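Local coordinates for kelch domain-containing protein (Colletotrichum graminicola M1.001, PDB 5C86) that acts as a fungal alcohol oxidase of the galactose oxidase and glyoxal oxidase family (AA5), probably converting alcohols to aldehydes at a copper centre, at residues V3-V14 and F363-F374; M169-H178 and G241-D249. All coordinates share one frame; numbering follows the deposited sequence. Where two conformers were deposited one is given.

Contact 1: V3-V14 and F363-F374; sequences VGKWGPMVKFPV and FDGQFWSPPYLF
W6 lies between two side chains of the 364-369 strand. The edge of W368 is turned toward one face of the indole in a T-shaped pair, with the five-membered ring of W368 centred 5.1 Å from the six-membered ring of W6 and the planes at 56°. W368 CB also packs on this face, 3.8 Å from W6 CZ3. Over the opposite face lies the Q366 amide, its plane 12° from that of the indole and OE1 offset toward the rim. NE2 of Q366 is tied down by a hydrogen bond of 2.9 Å to G7 O, nearly along the C=O axis, which fixes how the amide is turned. W368 has CG anti to its own nitrogen (chi1 -179°), and its NE1 reaches across to the 3-14 segment and donates to V3 O at 3.0 Å, V3 O lying in the indole plane.

Backbone pairing positions these groups. K5/S369 and V10/G365 are hydrogen-bonded antiparallel pairs, with S369 N to K5 O and V10 N to G365 O both 2.8 Å. Between them a water donates to P8 O and accepts from F367 N, bridging the two segments where the register slips by one residue. F12 N to F363 O, 2.9 Å, continues the pairing.

Further out, W6 NE1 is hydrogen-bonded to T326 O, W368 stacks on W292, and D364 makes a salt bridge with R332. Strand 5-11 is one of the two outer strands of a four-stranded antiparallel sheet in the order 5-11, 364-369, 346-350, 336-340: the N-terminal strand completes a blade of later strands, the ring closure characteristic of beta-propellers such as galactose oxidase.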
# COMPACT_ATOMS: atom_id res chain seq x y z
N VAL A 3 -20.98 9.56 3.25
CA VAL A 3 -20.27 9.02 4.36
C VAL A 3 -20.00 7.52 4.23
O VAL A 3 -19.24 7.01 5.05
CB VAL A 3 -20.95 9.38 5.71
CG1 VAL A 3 -20.96 10.89 5.91
CG2 VAL A 3 -22.38 8.82 5.79
N GLY A 4 -20.63 6.80 3.25
CA GLY A 4 -20.47 5.40 3.17
C GLY A 4 -21.06 4.68 4.33
O GLY A 4 -21.95 5.23 5.03
N LYS A 5 -20.60 3.51 4.56
CA LYS A 5 -21.15 2.65 5.60
C LYS A 5 -20.16 1.64 6.04
O LYS A 5 -19.49 1.04 5.24
CB LYS A 5 -22.37 1.93 5.02
CG LYS A 5 -23.17 1.16 6.05
CD LYS A 5 -24.52 0.71 5.47
CE LYS A 5 -25.43 0.27 6.61
NZ LYS A 5 -25.04 -1.07 7.08
N TRP A 6 -20.10 1.34 7.35
CA TRP A 6 -19.31 0.29 7.88
C TRP A 6 -20.05 -1.04 7.89
O TRP A 6 -21.22 -1.03 8.25
CB TRP A 6 -18.92 0.59 9.35
CG TRP A 6 -18.02 1.73 9.49
CD1 TRP A 6 -18.33 2.91 9.96
CD2 TRP A 6 -16.61 1.73 9.26
NE1 TRP A 6 -17.22 3.73 9.99
CE2 TRP A 6 -16.14 3.02 9.56
CE3 TRP A 6 -15.74 0.79 8.80
CZ2 TRP A 6 -14.77 3.38 9.46
CZ3 TRP A 6 -14.32 1.15 8.71
CH2 TRP A 6 -13.90 2.43 9.04
N GLY A 7 -19.38 -2.12 7.60
CA GLY A 7 -19.91 -3.44 7.83
C GLY A 7 -19.69 -3.92 9.26
O GLY A 7 -19.15 -3.20 10.08
N PRO A 8 -20.02 -5.16 9.52
CA PRO A 8 -19.84 -5.63 10.89
C PRO A 8 -18.39 -5.81 11.28
O PRO A 8 -17.49 -5.98 10.42
CB PRO A 8 -20.51 -7.02 10.84
CG PRO A 8 -20.44 -7.43 9.39
CD PRO A 8 -20.73 -6.13 8.68
N MET A 9 -18.13 -5.77 12.60
CA MET A 9 -16.78 -5.96 13.10
C MET A 9 -16.34 -7.39 12.82
O MET A 9 -17.10 -8.33 13.05
CB MET A 9 -16.64 -5.68 14.62
CG MET A 9 -16.83 -4.23 15.12
SD MET A 9 -15.52 -2.97 14.99
CE MET A 9 -14.13 -3.88 14.47
N VAL A 10 -15.10 -7.52 12.33
CA VAL A 10 -14.43 -8.73 11.94
C VAL A 10 -13.32 -8.87 12.98
O VAL A 10 -12.59 -7.91 13.25
CB VAL A 10 -13.88 -8.54 10.52
CG1 VAL A 10 -12.77 -9.52 10.13
CG2 VAL A 10 -15.07 -8.62 9.56
N LYS A 11 -13.15 -10.05 13.53
CA LYS A 11 -12.17 -10.24 14.60
C LYS A 11 -11.18 -11.30 14.25
O LYS A 11 -11.52 -12.44 13.92
CB LYS A 11 -12.92 -10.62 15.88
CG LYS A 11 -12.45 -9.86 17.13
CD LYS A 11 -12.63 -10.73 18.38
CE LYS A 11 -14.07 -11.21 18.54
NZ LYS A 11 -14.16 -12.36 19.49
N PHE A 12 -9.90 -10.98 14.26
CA PHE A 12 -8.92 -11.90 13.94
C PHE A 12 -8.28 -12.50 15.24
O PHE A 12 -8.22 -11.81 16.23
CB PHE A 12 -7.75 -11.23 13.14
CG PHE A 12 -8.10 -10.98 11.67
CD1 PHE A 12 -7.93 -11.98 10.70
CD2 PHE A 12 -8.51 -9.73 11.29
CE1 PHE A 12 -8.27 -11.75 9.38
CE2 PHE A 12 -8.84 -9.49 9.95
CZ PHE A 12 -8.70 -10.49 9.01
N PRO A 13 -7.68 -13.66 15.13
CA PRO A 13 -7.02 -14.24 16.32
C PRO A 13 -5.63 -13.64 16.51
O PRO A 13 -4.95 -14.02 17.50
CB PRO A 13 -6.91 -15.70 15.94
CG PRO A 13 -6.69 -15.68 14.43
CD PRO A 13 -7.62 -14.59 13.98
N VAL A 14 -5.15 -12.74 15.60
CA VAL A 14 -3.81 -12.06 15.79
C VAL A 14 -4.07 -10.58 15.47
O VAL A 14 -5.07 -10.23 14.79
CB VAL A 14 -2.68 -12.55 14.90
CG1 VAL A 14 -2.46 -14.06 15.00
CG2 VAL A 14 -2.91 -12.25 13.40
N PHE A 363 -7.81 -6.44 17.84
CA PHE A 363 -7.74 -7.63 16.96
C PHE A 363 -8.74 -7.49 15.80
O PHE A 363 -8.89 -8.36 15.00
CB PHE A 363 -7.98 -8.96 17.73
CG PHE A 363 -6.91 -9.29 18.75
CD1 PHE A 363 -6.95 -8.69 20.02
CD2 PHE A 363 -5.90 -10.18 18.46
CE1 PHE A 363 -5.96 -9.01 20.96
CE2 PHE A 363 -4.93 -10.50 19.38
CZ PHE A 363 -5.00 -9.88 20.63
N ASP A 364 -9.48 -6.42 15.82
CA ASP A 364 -10.63 -6.29 14.99
C ASP A 364 -10.40 -5.22 13.87
O ASP A 364 -9.39 -4.53 13.81
CB ASP A 364 -11.81 -5.94 15.82
CG ASP A 364 -11.75 -4.51 16.35
OD1 ASP A 364 -10.66 -4.02 16.68
OD2 ASP A 364 -12.80 -3.82 16.32
N GLY A 365 -11.38 -5.21 12.98
CA GLY A 365 -11.54 -4.16 12.02
C GLY A 365 -12.85 -4.33 11.33
O GLY A 365 -13.68 -5.13 11.77
N GLN A 366 -13.09 -3.51 10.32
CA GLN A 366 -14.36 -3.53 9.59
C GLN A 366 -14.02 -3.13 8.14
O GLN A 366 -12.96 -2.47 7.93
CB GLN A 366 -15.35 -2.51 10.10
CG GLN A 366 -15.84 -2.68 11.53
CD GLN A 366 -16.57 -1.44 12.06
OE1 GLN A 366 -15.96 -0.45 12.51
NE2 GLN A 366 -17.88 -1.50 12.02
N PHE A 367 -14.95 -3.36 7.24
CA PHE A 367 -14.84 -2.93 5.88
C PHE A 367 -15.73 -1.77 5.68
O PHE A 367 -16.92 -1.77 6.04
CB PHE A 367 -15.21 -4.11 4.96
CG PHE A 367 -14.25 -5.23 5.03
CD1 PHE A 367 -13.03 -5.29 4.26
CD2 PHE A 367 -14.44 -6.28 5.93
CE1 PHE A 367 -12.20 -6.29 4.35
CE2 PHE A 367 -13.52 -7.34 6.01
CZ PHE A 367 -12.40 -7.37 5.21
N TRP A 368 -15.18 -0.70 5.14
CA TRP A 368 -15.94 0.49 4.85
C TRP A 368 -16.39 0.47 3.37
O TRP A 368 -15.58 0.25 2.48
CB TRP A 368 -15.15 1.78 5.07
CG TRP A 368 -15.87 3.03 4.81
CD1 TRP A 368 -16.97 3.55 5.50
CD2 TRP A 368 -15.54 4.02 3.82
NE1 TRP A 368 -17.35 4.70 4.96
CE2 TRP A 368 -16.49 5.04 3.92
CE3 TRP A 368 -14.56 4.08 2.78
CZ2 TRP A 368 -16.44 6.18 3.12
CZ3 TRP A 368 -14.52 5.19 2.03
CH2 TRP A 368 -15.47 6.21 2.11
N SER A 369 -17.67 0.65 3.16
CA SER A 369 -18.24 0.74 1.83
C SER A 369 -18.30 2.20 1.47
O SER A 369 -19.05 3.02 2.08
CB SER A 369 -19.66 0.14 1.76
OG SER A 369 -19.66 -1.23 1.89
N PRO A 370 -17.55 2.62 0.41
CA PRO A 370 -17.61 4.00 0.05
C PRO A 370 -18.94 4.48 -0.59
O PRO A 370 -19.75 3.64 -0.99
CB PRO A 370 -16.41 4.16 -0.99
CG PRO A 370 -15.56 3.01 -0.72
CD PRO A 370 -16.50 1.89 -0.35
N PRO A 371 -19.14 5.80 -0.75
CA PRO A 371 -20.38 6.34 -1.39
C PRO A 371 -20.67 5.73 -2.75
O PRO A 371 -21.85 5.62 -3.10
CB PRO A 371 -20.11 7.82 -1.50
CG PRO A 371 -19.16 8.08 -0.39
CD PRO A 371 -18.27 6.89 -0.28
N TYR A 372 -19.66 5.32 -3.54
CA TYR A 372 -19.95 4.86 -4.86
C TYR A 372 -20.66 3.50 -4.83
O TYR A 372 -21.04 3.00 -5.92
CB TYR A 372 -18.66 4.78 -5.74
CG TYR A 372 -17.47 4.01 -5.23
CD1 TYR A 372 -17.54 2.80 -4.56
CD2 TYR A 372 -16.20 4.49 -5.50
CE1 TYR A 372 -16.45 2.11 -4.11
CE2 TYR A 372 -15.06 3.79 -5.02
CZ TYR A 372 -15.19 2.62 -4.33
OH TYR A 372 -14.07 1.95 -3.88
N LEU A 373 -20.84 2.85 -3.70
CA LEU A 373 -21.61 1.60 -3.63
C LEU A 373 -23.05 1.88 -3.26
O LEU A 373 -23.79 0.89 -3.14
CB LEU A 373 -20.97 0.62 -2.64
CG LEU A 373 -19.53 0.17 -2.97
CD1 LEU A 373 -19.09 -0.88 -1.95
CD2 LEU A 373 -19.44 -0.40 -4.36
N PHE A 374 -23.44 3.12 -3.17
CA PHE A 374 -24.83 3.49 -2.79
C PHE A 374 -25.41 4.33 -3.83
O PHE A 374 -24.75 5.06 -4.65
CB PHE A 374 -24.84 4.19 -1.44
CG PHE A 374 -24.28 3.36 -0.36
CD1 PHE A 374 -25.06 2.35 0.26
CD2 PHE A 374 -22.90 3.40 0.03
CE1 PHE A 374 -24.52 1.49 1.17
CE2 PHE A 374 -22.40 2.58 0.95
CZ PHE A 374 -23.17 1.60 1.53
O HOH W 1 -17.12 -5.13 7.89

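Contact 2: M169-H178 and G241-D249; sequences MQRGMFPDSH and GGKGYTGYD
Y245 leans into the 169-178 loop along its whole side chain. At its base, CB lies 3.5 Å from M173 O and 4.0 Å from M173 CB. With CG swung away from the backbone N (chi1 -152°), the ring is carried to where F174 meets one face and H178 its rim. CD2 and CE2 receive the edge of F174, whose CD2 comes within 3.8 Å of Y245 CE2 over the tyrosine face; the planes stand at 83°, a clear T-shaped pair. Farther out the ring meets H178 rim to rim. The tip, OH, shares a hydrogen bond of 2.7 Å with H178 NE2 near the imidazole plane, and the same hydroxyl has a second partner in the hydroxyl of Y334. Both ends of the tyrosine are thus held, by carbon packing at CB and polar bonds at OH.

Away from this aromatic cluster the loops meet more loosely, largely through water. One water donates to R171 O and M173 O and takes a weak hydrogen bond from Y245 N; another joins M173 N to T246 N. A third accepts from R171 NH1 at 2.7 Å and donates to K243 O. R171 and K243 run side by side, K243 CD over one face of the guanidinium, while R171 CD rests 3.3 Å from Y248 OH.

H178 and F174 also pack against Y120, a copper-binding residue, so the cluster forms part of the surroundings of the metal site. The 169-178 loop connects strand 155-158 of one propeller blade to strand 181-183 of the next, and the 241-249 loop joins strands 235-239 and 254-258 within the blade beyond.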
# COMPACT_ATOMS: atom_id res chain seq x y z
N MET A 169 15.68 11.79 7.91
CA MET A 169 15.04 12.95 8.51
C MET A 169 15.99 13.64 9.51
O MET A 169 16.94 13.04 9.99
CB MET A 169 13.83 12.51 9.32
CG MET A 169 12.83 11.74 8.49
SD MET A 169 11.18 12.28 8.79
CE MET A 169 11.07 12.68 10.54
N GLN A 170 15.63 14.86 9.87
CA GLN A 170 16.48 15.67 10.74
C GLN A 170 16.47 15.19 12.19
O GLN A 170 17.46 15.32 12.86
CB GLN A 170 16.03 17.15 10.65
CG GLN A 170 16.38 17.93 9.41
CD GLN A 170 16.13 19.45 9.53
OE1 GLN A 170 16.07 20.00 10.63
NE2 GLN A 170 15.99 20.11 8.40
N ARG A 171 15.37 14.62 12.67
CA ARG A 171 15.12 14.36 14.08
C ARG A 171 14.46 13.00 14.27
O ARG A 171 13.77 12.48 13.37
CB ARG A 171 14.08 15.37 14.66
CG ARG A 171 14.41 16.84 14.43
CD ARG A 171 13.17 17.68 14.79
NE ARG A 171 13.19 19.09 14.41
CZ ARG A 171 12.98 19.60 13.19
NH1 ARG A 171 12.74 18.86 12.09
NH2 ARG A 171 13.01 20.92 13.07
N GLY A 172 14.56 12.53 15.50
CA GLY A 172 13.72 11.47 16.04
C GLY A 172 14.26 10.08 15.74
O GLY A 172 15.31 9.89 15.11
N MET A 173 13.49 9.13 16.23
CA MET A 173 13.76 7.69 16.07
C MET A 173 13.59 7.24 14.65
O MET A 173 12.81 7.80 13.88
CB MET A 173 12.78 6.87 16.93
CG MET A 173 12.93 7.22 18.36
SD MET A 173 11.37 7.01 19.21
CE MET A 173 10.74 5.43 18.60
N PHE A 174 14.34 6.20 14.31
CA PHE A 174 14.27 5.53 13.00
C PHE A 174 14.18 6.55 11.86
O PHE A 174 13.28 6.44 11.00
CB PHE A 174 13.06 4.58 12.97
CG PHE A 174 12.99 3.67 14.19
CD1 PHE A 174 14.09 2.97 14.62
CD2 PHE A 174 11.82 3.57 14.90
CE1 PHE A 174 14.00 2.15 15.76
CE2 PHE A 174 11.70 2.71 15.99
CZ PHE A 174 12.80 2.02 16.41
N PRO A 175 15.05 7.58 11.82
CA PRO A 175 14.89 8.62 10.85
C PRO A 175 15.12 8.23 9.36
O PRO A 175 14.81 9.05 8.44
CB PRO A 175 15.88 9.72 11.33
CG PRO A 175 17.00 8.89 11.89
CD PRO A 175 16.29 7.81 12.64
N ASP A 176 15.67 7.04 9.15
CA ASP A 176 15.91 6.47 7.85
C ASP A 176 14.81 5.51 7.44
O ASP A 176 14.98 4.79 6.45
CB ASP A 176 17.22 5.70 7.93
CG ASP A 176 17.19 4.56 8.97
OD1 ASP A 176 16.26 4.43 9.88
OD2 ASP A 176 18.19 3.75 8.93
N SER A 177 13.70 5.45 8.16
CA SER A 177 12.75 4.33 7.99
C SER A 177 11.44 4.81 7.33
O SER A 177 11.16 6.05 7.28
CB SER A 177 12.49 3.73 9.35
OG SER A 177 13.77 3.20 9.79
N HIS A 178 10.62 3.86 6.90
CA HIS A 178 9.32 4.10 6.28
C HIS A 178 9.41 5.13 5.14
O HIS A 178 8.52 5.97 5.00
CB HIS A 178 8.26 4.52 7.29
CG HIS A 178 8.18 3.66 8.49
ND1 HIS A 178 8.19 2.29 8.48
CD2 HIS A 178 8.12 4.03 9.78
CE1 HIS A 178 8.03 1.85 9.70
NE2 HIS A 178 8.05 2.88 10.53
N GLY A 241 1.66 13.28 8.91
CA GLY A 241 2.95 12.92 9.48
C GLY A 241 3.49 13.94 10.49
O GLY A 241 2.94 15.01 10.73
N GLY A 242 4.63 13.62 11.05
CA GLY A 242 5.23 14.45 12.10
C GLY A 242 6.71 14.69 11.91
O GLY A 242 7.44 13.90 11.30
N LYS A 243 7.24 15.74 12.57
CA LYS A 243 8.68 16.06 12.46
C LYS A 243 9.61 15.07 13.12
O LYS A 243 10.79 15.06 12.86
CB LYS A 243 8.96 17.45 13.03
CG LYS A 243 8.44 18.59 12.26
CD LYS A 243 8.85 19.92 12.96
CE LYS A 243 7.86 20.30 14.04
NZ LYS A 243 8.41 21.49 14.76
N GLY A 244 9.06 14.14 13.89
CA GLY A 244 9.73 12.99 14.39
C GLY A 244 8.82 11.81 14.49
O GLY A 244 7.61 11.98 14.43
N TYR A 245 9.40 10.66 14.70
CA TYR A 245 8.61 9.41 14.86
C TYR A 245 7.59 9.53 15.97
O TYR A 245 6.45 9.07 15.87
CB TYR A 245 9.54 8.21 15.05
CG TYR A 245 9.00 6.88 14.59
CD1 TYR A 245 8.02 6.18 15.29
CD2 TYR A 245 9.47 6.32 13.45
CE1 TYR A 245 7.52 4.98 14.78
CE2 TYR A 245 9.02 5.14 12.95
CZ TYR A 245 8.03 4.45 13.59
OH TYR A 245 7.54 3.26 13.14
N THR A 246 8.00 10.17 17.08
CA THR A 246 7.13 10.43 18.20
C THR A 246 7.46 11.78 18.76
O THR A 246 8.49 12.41 18.46
CB THR A 246 7.30 9.41 19.36
OG1 THR A 246 8.63 9.50 19.87
CG2 THR A 246 7.02 8.01 18.92
N GLY A 247 6.55 12.22 19.57
CA GLY A 247 6.79 13.41 20.38
C GLY A 247 6.30 14.74 19.84
O GLY A 247 6.32 15.75 20.57
N TYR A 248 5.86 14.77 18.61
CA TYR A 248 5.33 15.98 18.00
C TYR A 248 3.90 15.81 17.61
O TYR A 248 3.41 14.71 17.42
CB TYR A 248 6.10 16.25 16.71
CG TYR A 248 7.55 16.58 16.92
CD1 TYR A 248 7.92 17.90 17.18
CD2 TYR A 248 8.49 15.61 16.96
CE1 TYR A 248 9.25 18.22 17.39
CE2 TYR A 248 9.83 15.91 17.14
CZ TYR A 248 10.18 17.21 17.39
OH TYR A 248 11.49 17.51 17.59
N ASP A 249 3.25 16.94 17.35
CA ASP A 249 1.87 16.92 16.79
C ASP A 249 2.02 16.62 15.31
O ASP A 249 2.87 17.20 14.65
CB ASP A 249 1.13 18.24 16.95
CG ASP A 249 0.63 18.44 18.37
OD1 ASP A 249 -0.01 17.51 18.95
OD2 ASP A 249 0.82 19.52 18.88
O HOH W 2 12.00 10.35 13.23
O HOH W 3 12.65 16.19 11.62
O HOH W 4 11.08 10.04 17.93

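The two contacts do not touch: their centres are 30 Å apart and their nearest atoms about 18 Å. In sequence, contact 2 is nested inside the long loop that contact 1 closes, both of its loops coming from propeller blades that lie between the first and last strands of the blade completed by contact 1. Their relation to the copper site, empty in this apo structure, differs. Contact 2 borders it, the side chain of Y245 lying about 3 Å from that of Y120 and H178 about 4 Å from H423. Contact 1 is more remote, the side chain of F363 lying about 11 Å from that of H335, another copper-binding residue.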